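Side-chain contacts in coenzyme A transferase (PDB 3QLI), which probably transfers coenzyme A between carboxylic acids such as acetate, and binds the coenzyme itself: residues A53-L58 and A78-D83; D60-G65 and N92-Y97; T84-E89 and T102-A107. One frame throughout, in Å; residues are numbered along the deposited sequence.

Contact 1 of 3, residues A53-L58 and A78-D83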
loop_
_atom_site.group_PDB
_atom_site.type_symbol
_atom_site.label_atom_id
_atom_site.label_comp_id
_atom_site.label_asym_id
_atom_site.label_seq_id
_atom_site.Cartn_x
_atom_site.Cartn_y
_atom_site.Cartn_z
ATOM N N ALA A 53 -24.219 8.930 -26.822
ATOM C CA ALA A 53 -25.157 8.356 -27.785
ATOM C C ALA A 53 -25.238 6.834 -27.647
ATOM O O ALA A 53 -26.324 6.239 -27.723
ATOM C CB ALA A 53 -24.792 8.765 -29.214
ATOM N N LEU A 54 -24.085 6.208 -27.431
ATOM C CA LEU A 54 -24.024 4.758 -27.237
ATOM C C LEU A 54 -24.719 4.377 -25.936
ATOM O O LEU A 54 -25.451 3.394 -25.888
ATOM C CB LEU A 54 -22.567 4.259 -27.232
ATOM C CG LEU A 54 -21.843 4.327 -28.581
ATOM C CD1 LEU A 54 -20.352 3.967 -28.438
ATOM C CD2 LEU A 54 -22.512 3.410 -29.616
ATOM N N LEU A 55 -24.496 5.149 -24.883
ATOM C CA LEU A 55 -25.114 4.835 -23.595
ATOM C C LEU A 55 -26.630 5.068 -23.611
ATOM O O LEU A 55 -27.385 4.321 -22.983
ATOM C CB LEU A 55 -24.453 5.620 -22.463
ATOM C CG LEU A 55 -23.005 5.178 -22.205
ATOM C CD1 LEU A 55 -22.391 6.040 -21.115
ATOM C CD2 LEU A 55 -22.910 3.694 -21.837
ATOM N N LYS A 56 -27.076 6.094 -24.330
ATOM C CA LYS A 56 -28.520 6.282 -24.480
ATOM C C LYS A 56 -29.133 5.094 -25.216
ATOM O O LYS A 56 -30.183 4.570 -24.813
ATOM C CB LYS A 56 -28.838 7.590 -25.211
ATOM C CG LYS A 56 -30.329 7.797 -25.471
ATOM C CD LYS A 56 -30.572 9.109 -26.207
ATOM C CE LYS A 56 -32.036 9.258 -26.594
ATOM N NZ LYS A 56 -32.860 9.732 -25.450
ATOM N N ALA A 57 -28.481 4.658 -26.293
ATOM C CA ALA A 57 -28.998 3.543 -27.084
ATOM C C ALA A 57 -29.017 2.227 -26.280
ATOM O O ALA A 57 -29.940 1.415 -26.390
ATOM C CB ALA A 57 -28.189 3.383 -28.376
ATOM N N LEU A 58 -27.995 2.017 -25.462
ATOM C CA LEU A 58 -27.966 0.833 -24.619
ATOM C C LEU A 58 -29.089 0.887 -23.577
ATOM O O LEU A 58 -29.772 -0.109 -23.347
ATOM C CB LEU A 58 -26.595 0.686 -23.944
ATOM C CG LEU A 58 -26.364 -0.548 -23.066
ATOM C CD1 LEU A 58 -26.753 -1.865 -23.807
ATOM C CD2 LEU A 58 -24.895 -0.574 -22.595
ATOM N N ALA A 78 -20.119 9.900 -14.620
ATOM C CA ALA A 78 -20.529 11.234 -15.043
ATOM C C ALA A 78 -22.037 11.236 -15.279
ATOM O O ALA A 78 -22.639 10.179 -15.456
ATOM C CB ALA A 78 -19.795 11.645 -16.301
ATOM N N LYS A 79 -22.616 12.423 -15.375
ATOM C CA LYS A 79 -24.053 12.567 -15.535
ATOM C C LYS A 79 -24.528 11.802 -16.758
ATOM O O LYS A 79 -25.656 11.313 -16.782
ATOM C CB LYS A 79 -24.436 14.043 -15.656
ATOM C CG LYS A 79 -25.931 14.290 -15.729
ATOM C CD LYS A 79 -26.257 15.767 -15.568
ATOM C CE LYS A 79 -27.734 16.033 -15.807
ATOM N NZ LYS A 79 -28.597 15.111 -15.023
ATOM N N ILE A 80 -23.680 11.689 -17.770
ATOM C CA ILE A 80 -24.087 10.971 -18.963
ATOM C C ILE A 80 -24.454 9.536 -18.588
ATOM O O ILE A 80 -25.489 9.032 -19.013
ATOM C CB ILE A 80 -22.928 10.905 -19.974
ATOM C CG1 ILE A 80 -22.512 12.313 -20.409
ATOM C CG2 ILE A 80 -23.305 10.046 -21.170
ATOM C CD1 ILE A 80 -21.076 12.403 -20.876
ATOM N N ALA A 81 -23.618 8.886 -17.782
ATOM C CA ALA A 81 -23.902 7.524 -17.331
ATOM C C ALA A 81 -25.098 7.428 -16.377
ATOM O O ALA A 81 -25.930 6.532 -16.495
ATOM C CB ALA A 81 -22.665 6.897 -16.702
ATOM N N GLY A 82 -25.176 8.362 -15.433
ATOM C CA GLY A 82 -26.244 8.368 -14.450
ATOM C C GLY A 82 -27.610 8.560 -15.069
ATOM O O GLY A 82 -28.586 7.930 -14.675
ATOM N N ASP A 83 -27.662 9.462 -16.038
ATOM C CA ASP A 83 -28.881 9.784 -16.770
ATOM C C ASP A 83 -29.430 8.647 -17.633
ATOM O O ASP A 83 -30.638 8.542 -17.824
ATOM C CB ASP A 83 -28.697 11.060 -17.592
ATOM C CG ASP A 83 -28.706 12.304 -16.730
ATOM O OD1 ASP A 83 -28.967 12.179 -15.516
ATOM O OD2 ASP A 83 -28.451 13.402 -17.264
#
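L55 reaches from helix 52-63 to the short helix 79-83 with a single methyl group, where it meets I80 and A81. CD1 of L55 lies 4.1 Å from CG2 of I80, and the same CD1 comes within 4.3 Å of the backbone CA of A81. The torsions of the leucine explain the reach: CG sits anti to the carbonyl carbon (chi1 -68°) and CD1 continues in an extended line from CA (chi2 177°), which carries this branch across the gap. On the other helix, I80 meets it with its short branch, because CG2 stands anti to the backbone N while CG1 takes the place beside it. The two side chains cross at about a right angle, methyl against methyl, and the interaction is purely apolar. Between L55 and A81 the backbones draw closest, CA to CA 6.9 Å, with the small alanine admitting the leucine methyl near its main chain. Helix 52-63 follows strand 41-44 and leads to strand 70-74, which lies beside strand 41-44 in the parallel sheet, so that the helix forms the link of a beta-alpha-beta crossover in this Rossmann-like domain. Helix 79-83 follows strand 70-74 in turn. L55 and A81 both also rest on M44 of the first strand, and L55 on M145, which places the contact against one face of the parallel sheet. At the start of the longer helix, the carboxylate of E179 accepts from the backbone N of A53 and L54. Along the outer side of the shorter one, K79 and D83, one turn apart, form a salt bridge; NZ of K79 lies 2.8 Å from OD2 of D83 and uses the syn lone pair of that oxygen.

Contact 2 of 3, residues D60-G65 and N92-Y97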
loop_
_atom_site.group_PDB
_atom_site.type_symbol
_atom_site.label_atom_id
_atom_site.label_comp_id
_atom_site.label_asym_id
_atom_site.label_seq_id
_atom_site.Cartn_x
_atom_site.Cartn_y
_atom_site.Cartn_z
ATOM N N ASP A 60 -31.915 2.500 -23.780
ATOM C CA ASP A 60 -33.153 2.259 -24.517
ATOM C C ASP A 60 -33.376 0.765 -24.764
ATOM O O ASP A 60 -34.512 0.260 -24.691
ATOM C CB ASP A 60 -33.149 3.035 -25.843
ATOM C CG ASP A 60 -33.194 4.549 -25.646
ATOM O OD1 ASP A 60 -33.330 5.015 -24.490
ATOM O OD2 ASP A 60 -33.092 5.282 -26.662
ATOM N N ARG A 61 -32.291 0.044 -25.033
ATOM C CA ARG A 61 -32.379 -1.387 -25.264
ATOM C C ARG A 61 -32.892 -2.117 -24.013
ATOM O O ARG A 61 -33.711 -3.040 -24.103
ATOM C CB ARG A 61 -31.020 -1.936 -25.714
ATOM C CG ARG A 61 -31.144 -3.119 -26.625
ATOM C CD ARG A 61 -29.816 -3.750 -27.003
ATOM N NE ARG A 61 -30.018 -5.187 -27.105
ATOM C CZ ARG A 61 -29.057 -6.102 -27.128
ATOM N NH1 ARG A 61 -27.778 -5.743 -27.095
ATOM N NH2 ARG A 61 -29.389 -7.384 -27.204
ATOM N N ALA A 62 -32.415 -1.692 -22.848
ATOM C CA ALA A 62 -32.888 -2.224 -21.581
ATOM C C ALA A 62 -34.349 -1.831 -21.357
ATOM O O ALA A 62 -35.166 -2.642 -20.920
ATOM C CB ALA A 62 -32.009 -1.714 -20.436
ATOM N N THR A 63 -34.679 -0.582 -21.654
ATOM C CA THR A 63 -36.055 -0.110 -21.490
ATOM C C THR A 63 -37.052 -0.965 -22.273
ATOM O O THR A 63 -38.144 -1.276 -21.785
ATOM C CB THR A 63 -36.181 1.365 -21.906
ATOM O OG1 THR A 63 -35.368 2.157 -21.039
ATOM C CG2 THR A 63 -37.634 1.838 -21.798
ATOM N N ARG A 64 -36.661 -1.360 -23.479
ATOM C CA ARG A 64 -37.495 -2.191 -24.340
ATOM C C ARG A 64 -37.475 -3.661 -23.939
ATOM O O ARG A 64 -38.148 -4.477 -24.557
ATOM C CB ARG A 64 -37.046 -2.068 -25.803
ATOM C CG ARG A 64 -37.174 -0.671 -26.388
ATOM C CD ARG A 64 -36.965 -0.671 -27.910
ATOM N NE ARG A 64 -35.723 -1.324 -28.337
ATOM C CZ ARG A 64 -34.558 -0.700 -28.530
ATOM N NH1 ARG A 64 -34.452 0.607 -28.328
ATOM N NH2 ARG A 64 -33.492 -1.386 -28.923
ATOM N N GLY A 65 -36.675 -4.001 -22.930
ATOM C CA GLY A 65 -36.579 -5.367 -22.447
ATOM C C GLY A 65 -35.805 -6.291 -23.372
ATOM O O GLY A 65 -36.034 -7.496 -23.380
ATOM N N ASN A 92 -32.466 -3.610 -12.866
ATOM C CA ASN A 92 -32.754 -5.038 -12.966
ATOM C C ASN A 92 -32.227 -5.672 -14.249
ATOM O O ASN A 92 -32.285 -6.888 -14.419
ATOM C CB ASN A 92 -34.259 -5.285 -12.848
ATOM C CG ASN A 92 -35.040 -4.688 -14.004
ATOM O OD1 ASN A 92 -34.780 -3.562 -14.428
ATOM N ND2 ASN A 92 -36.005 -5.441 -14.518
ATOM N N ARG A 93 -31.713 -4.842 -15.149
ATOM C CA ARG A 93 -31.209 -5.317 -16.432
ATOM C C ARG A 93 -29.765 -4.921 -16.686
ATOM O O ARG A 93 -29.003 -5.688 -17.263
ATOM C CB ARG A 93 -32.091 -4.803 -17.571
ATOM C CG ARG A 93 -33.471 -5.478 -17.607
ATOM C CD ARG A 93 -34.342 -4.977 -18.741
ATOM N NE ARG A 93 -35.593 -5.729 -18.773
ATOM C CZ ARG A 93 -35.737 -6.919 -19.353
ATOM N NH1 ARG A 93 -34.708 -7.500 -19.971
ATOM N NH2 ARG A 93 -36.917 -7.529 -19.322
ATOM N N ILE A 94 -29.404 -3.704 -16.289
ATOM C CA ILE A 94 -28.021 -3.243 -16.404
ATOM C C ILE A 94 -27.481 -3.105 -14.995
ATOM O O ILE A 94 -27.930 -2.251 -14.246
ATOM C CB ILE A 94 -27.935 -1.898 -17.137
ATOM C CG1 ILE A 94 -28.505 -2.049 -18.554
ATOM C CG2 ILE A 94 -26.484 -1.393 -17.165
ATOM C CD1 ILE A 94 -28.578 -0.775 -19.344
ATOM N N LYS A 95 -26.527 -3.958 -14.631
ATOM C CA LYS A 95 -26.055 -4.031 -13.252
ATOM C C LYS A 95 -24.779 -3.207 -13.055
ATOM O O LYS A 95 -23.760 -3.488 -13.683
ATOM C CB LYS A 95 -25.760 -5.484 -12.873
ATOM C CG LYS A 95 -26.832 -6.490 -13.261
ATOM C CD LYS A 95 -28.180 -6.120 -12.677
ATOM C CE LYS A 95 -29.190 -7.243 -12.860
ATOM N NZ LYS A 95 -28.735 -8.504 -12.202
ATOM N N PRO A 96 -24.831 -2.186 -12.188
ATOM C CA PRO A 96 -23.625 -1.388 -11.943
ATOM C C PRO A 96 -22.637 -2.165 -11.097
ATOM O O PRO A 96 -22.919 -2.485 -9.938
ATOM C CB PRO A 96 -24.150 -0.181 -11.160
ATOM C CG PRO A 96 -25.633 -0.141 -11.477
ATOM C CD PRO A 96 -26.027 -1.579 -11.579
ATOM N N TYR A 97 -21.498 -2.498 -11.698
ATOM C CA TYR A 97 -20.379 -3.090 -10.978
ATOM C C TYR A 97 -19.364 -1.972 -10.866
ATOM O O TYR A 97 -18.344 -1.955 -11.544
ATOM C CB TYR A 97 -19.844 -4.332 -11.716
ATOM C CG TYR A 97 -20.634 -5.569 -11.324
ATOM C CD1 TYR A 97 -20.043 -6.602 -10.598
ATOM C CD2 TYR A 97 -21.994 -5.666 -11.615
ATOM C CE1 TYR A 97 -20.775 -7.715 -10.205
ATOM C CE2 TYR A 97 -22.744 -6.780 -11.210
ATOM C CZ TYR A 97 -22.125 -7.795 -10.511
ATOM O OH TYR A 97 -22.841 -8.903 -10.110
#
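A62, in the last turn of helix 52-63, packs against R93, just before strand 94-98, and I94, its first residue, where the helix ends in a Schellman motif closed by G65. The CB of A62 meets the end of the isoleucine: CD1 of I94 is 3.7 Å from it and CG1 of I94 4.0 Å. With CG1 anti to the carbonyl carbon and CD1 extended beyond it (chi2 175°), the long branch of I94 points its terminal methyl at the helix, while its side chain also touches V72 of the neighbouring strand. R93 passes the helix end alongside. Its CB is 4.2 Å from the CB of A62, and its CD lies 3.3 Å from the carbonyl oxygen of A62. That oxygen is already engaged by the helix terminus, as acceptor of the bond from the backbone N of G65. Strand 94-98 is the outermost strand of the parallel sheet within this chain and pairs with strand 70-74, so the contact joins the end of a crossover helix to the sheet margin of the Rossmann-like domain. The arginine chain runs extended from CG to NE, and only then does the guanidinium turn broadside (chi4 -83°). This sets one of its faces over G65, whose CA stands 3.6 Å above the plane, over the centre of the group. G65 takes positive phi (74°) and has no side chain, so its CA can come up directly against the flat group. The guanidinium makes no hydrogen bond to the helix end here; its NH1 is instead bonded to the carbonyl oxygen of I67, in the connection between G65 and strand 70-74. The backbone of R93 bonds to L70, at the start of that strand.

Contact 3 of 3, residues T84-E89 and T102-A107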
loop_
_atom_site.group_PDB
_atom_site.type_symbol
_atom_site.label_atom_id
_atom_site.label_comp_id
_atom_site.label_asym_id
_atom_site.label_seq_id
_atom_site.Cartn_x
_atom_site.Cartn_y
_atom_site.Cartn_z
ATOM N N THR A 84 -28.543 7.822 -18.182
ATOM C CA THR A 84 -28.972 6.750 -19.076
ATOM C C THR A 84 -28.949 5.314 -18.533
ATOM O O THR A 84 -29.932 4.845 -17.967
ATOM C CB THR A 84 -28.129 6.775 -20.366
ATOM O OG1 THR A 84 -26.742 6.649 -20.029
ATOM C CG2 THR A 84 -28.338 8.080 -21.114
ATOM N N ILE A 85 -27.826 4.627 -18.711
ATOM C CA ILE A 85 -27.682 3.228 -18.294
ATOM C C ILE A 85 -27.821 2.968 -16.797
ATOM O O ILE A 85 -28.327 1.926 -16.387
ATOM C CB ILE A 85 -26.388 2.573 -18.835
ATOM C CG1 ILE A 85 -25.148 3.329 -18.359
ATOM C CG2 ILE A 85 -26.428 2.488 -20.353
ATOM C CD1 ILE A 85 -23.904 2.475 -18.333
ATOM N N LEU A 86 -27.349 3.906 -15.988
ATOM C CA LEU A 86 -27.387 3.763 -14.538
ATOM C C LEU A 86 -28.719 4.157 -13.886
ATOM O O LEU A 86 -28.842 4.102 -12.665
ATOM C CB LEU A 86 -26.229 4.533 -13.895
ATOM C CG LEU A 86 -24.824 4.086 -14.305
ATOM C CD1 LEU A 86 -23.756 4.848 -13.538
ATOM C CD2 LEU A 86 -24.651 2.589 -14.121
ATOM N N ARG A 87 -29.701 4.575 -14.681
ATOM C CA ARG A 87 -30.987 4.979 -14.110
ATOM C C ARG A 87 -31.543 3.850 -13.254
ATOM O O ARG A 87 -31.545 2.697 -13.670
ATOM C CB ARG A 87 -31.999 5.353 -15.204
ATOM C CG ARG A 87 -31.750 6.710 -15.846
ATOM C CD ARG A 87 -33.018 7.280 -16.490
ATOM N NE ARG A 87 -33.750 6.307 -17.304
ATOM C CZ ARG A 87 -33.471 6.035 -18.578
ATOM N NH1 ARG A 87 -32.460 6.642 -19.179
ATOM N NH2 ARG A 87 -34.195 5.148 -19.252
ATOM N N TYR A 88 -32.013 4.196 -12.059
ATOM C CA TYR A 88 -32.491 3.214 -11.084
ATOM C C TYR A 88 -33.452 2.205 -11.706
ATOM O O TYR A 88 -33.381 1.006 -11.428
ATOM C CB TYR A 88 -33.160 3.938 -9.908
ATOM C CG TYR A 88 -33.492 3.053 -8.727
ATOM C CD1 TYR A 88 -32.569 2.852 -7.701
ATOM C CD2 TYR A 88 -34.733 2.431 -8.627
ATOM C CE1 TYR A 88 -32.861 2.049 -6.620
ATOM C CE2 TYR A 88 -35.039 1.626 -7.541
ATOM C CZ TYR A 88 -34.104 1.440 -6.543
ATOM O OH TYR A 88 -34.406 0.639 -5.466
ATOM N N GLU A 89 -34.329 2.689 -12.579
ATOM C CA GLU A 89 -35.385 1.838 -13.134
ATOM C C GLU A 89 -34.837 0.730 -14.015
ATOM O O GLU A 89 -35.535 -0.240 -14.308
ATOM C CB GLU A 89 -36.382 2.671 -13.936
ATOM C CG GLU A 89 -36.771 3.975 -13.257
ATOM C CD GLU A 89 -35.846 5.115 -13.639
ATOM O OE1 GLU A 89 -35.800 5.468 -14.843
ATOM O OE2 GLU A 89 -35.167 5.657 -12.741
ATOM N N THR A 102 -19.253 7.114 -6.496
ATOM C CA THR A 102 -19.359 8.568 -6.562
ATOM C C THR A 102 -20.767 9.041 -6.196
ATOM O O THR A 102 -21.609 8.249 -5.785
ATOM C CB THR A 102 -19.010 9.138 -7.974
ATOM O OG1 THR A 102 -20.116 8.954 -8.861
ATOM C CG2 THR A 102 -17.768 8.469 -8.560
ATOM N N ALA A 103 -21.019 10.336 -6.357
ATOM C CA ALA A 103 -22.333 10.906 -6.053
ATOM C C ALA A 103 -23.462 10.113 -6.717
ATOM O O ALA A 103 -24.501 9.846 -6.097
ATOM C CB ALA A 103 -22.395 12.383 -6.472
ATOM N N VAL A 104 -23.264 9.728 -7.973
ATOM C CA VAL A 104 -24.286 8.963 -8.697
ATOM C C VAL A 104 -24.627 7.635 -8.001
ATOM O O VAL A 104 -25.800 7.297 -7.835
ATOM C CB VAL A 104 -23.860 8.697 -10.161
ATOM C CG1 VAL A 104 -24.847 7.766 -10.852
ATOM C CG2 VAL A 104 -23.709 10.015 -10.919
ATOM N N GLU A 105 -23.607 6.882 -7.598
ATOM C CA GLU A 105 -23.825 5.604 -6.922
ATOM C C GLU A 105 -24.349 5.789 -5.493
ATOM O O GLU A 105 -25.146 4.991 -5.010
ATOM C CB GLU A 105 -22.538 4.770 -6.895
ATOM C CG GLU A 105 -22.105 4.242 -8.241
ATOM C CD GLU A 105 -21.434 5.300 -9.105
ATOM O OE1 GLU A 105 -20.910 6.296 -8.562
ATOM O OE2 GLU A 105 -21.427 5.125 -10.341
ATOM N N ARG A 106 -23.868 6.817 -4.802
ATOM C CA ARG A 106 -24.411 7.124 -3.481
ATOM C C ARG A 106 -25.932 7.312 -3.547
ATOM O O ARG A 106 -26.665 6.761 -2.721
ATOM C CB ARG A 106 -23.731 8.355 -2.878
ATOM C CG ARG A 106 -22.309 8.088 -2.419
ATOM C CD ARG A 106 -21.802 9.168 -1.455
ATOM N NE ARG A 106 -21.680 10.470 -2.097
ATOM C CZ ARG A 106 -20.595 10.907 -2.731
ATOM N NH1 ARG A 106 -19.510 10.145 -2.828
ATOM N NH2 ARG A 106 -20.595 12.114 -3.273
ATOM N N ALA A 107 -26.405 8.072 -4.532
ATOM C CA ALA A 107 -27.849 8.263 -4.723
ATOM C C ALA A 107 -28.589 6.939 -4.982
ATOM O O ALA A 107 -29.650 6.675 -4.414
ATOM C CB ALA A 107 -28.116 9.258 -5.854
#
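L86 touches the first turn of helix 103-114 with one methyl group, CD1, which meets two residues there. CG1 of V104 lies 4.1 Å from CD1 of L86, and OE2 of E105 4.0 Å. The leucine and valine side chains cross at about a right angle; V104 presents the branch that stands anti to its backbone N (chi1 173°). L86 is the third residue of a type I beta turn from T84 to R87, and its CB points toward the helix; its side chain packs also on P96 of strand 94-98 and on T77. Behind this apolar touch stands a capping box. E105 bends back on itself at chi2 (78°), which returns its carboxylate toward the start of the helix, and there OE1 accepts two bonds from T102, the N-cap residue. The backbone N of T102 approaches OE1 at 2.8 Å on the anti side, some 25° out of the carboxylate plane. The hydroxyl OG1 of T102 donates to the same OE1, also at 2.8 Å, along its syn lone pair. OG1 of T102 also accepts a weak capping bond from the backbone N of V104. The other oxygen, OE2, is hydrogen-bonded to the hydroxyls of Y74 and T77, so both ends of the buried carboxylate are tied down. R106, the next residue, lays a face of its guanidinium, near its rim, over the backbone between T102 and A103; A103 and R106 both bind coenzyme A in a crystal structure of this protein, although no coenzyme is bound to this chain. Four hydrogen bonds to one buried carboxylate probably fix its rotation, leaving the leucine methyl to meet OE2 by van der Waals contact alone.

How the contacts relate
The three contacts form one continuous patch of the N-terminal Rossmann-like domain, their centres 11 to 12 Å apart. Contacts 1 and 2 share helix 52-63 and meet where L58 O lies 4.2 Å from I94 CD1. Contacts 1 and 3 are joined by packing and by a probable hydrogen bond between A81 O and L86 N, 3.0 Å apart. Contacts 2 and 3 meet through P96 CG and L86 CD2 at 3.9 Å. Toward the coenzyme A site the three differ. Contact 3 contains A103 and R106, with the E105 side chain about 8 Å from that of E76, another coenzyme A-binding residue; the A81 side chain of contact 1 is about 9 Å from the E76 side chain, whereas contact 2 lies away from the site.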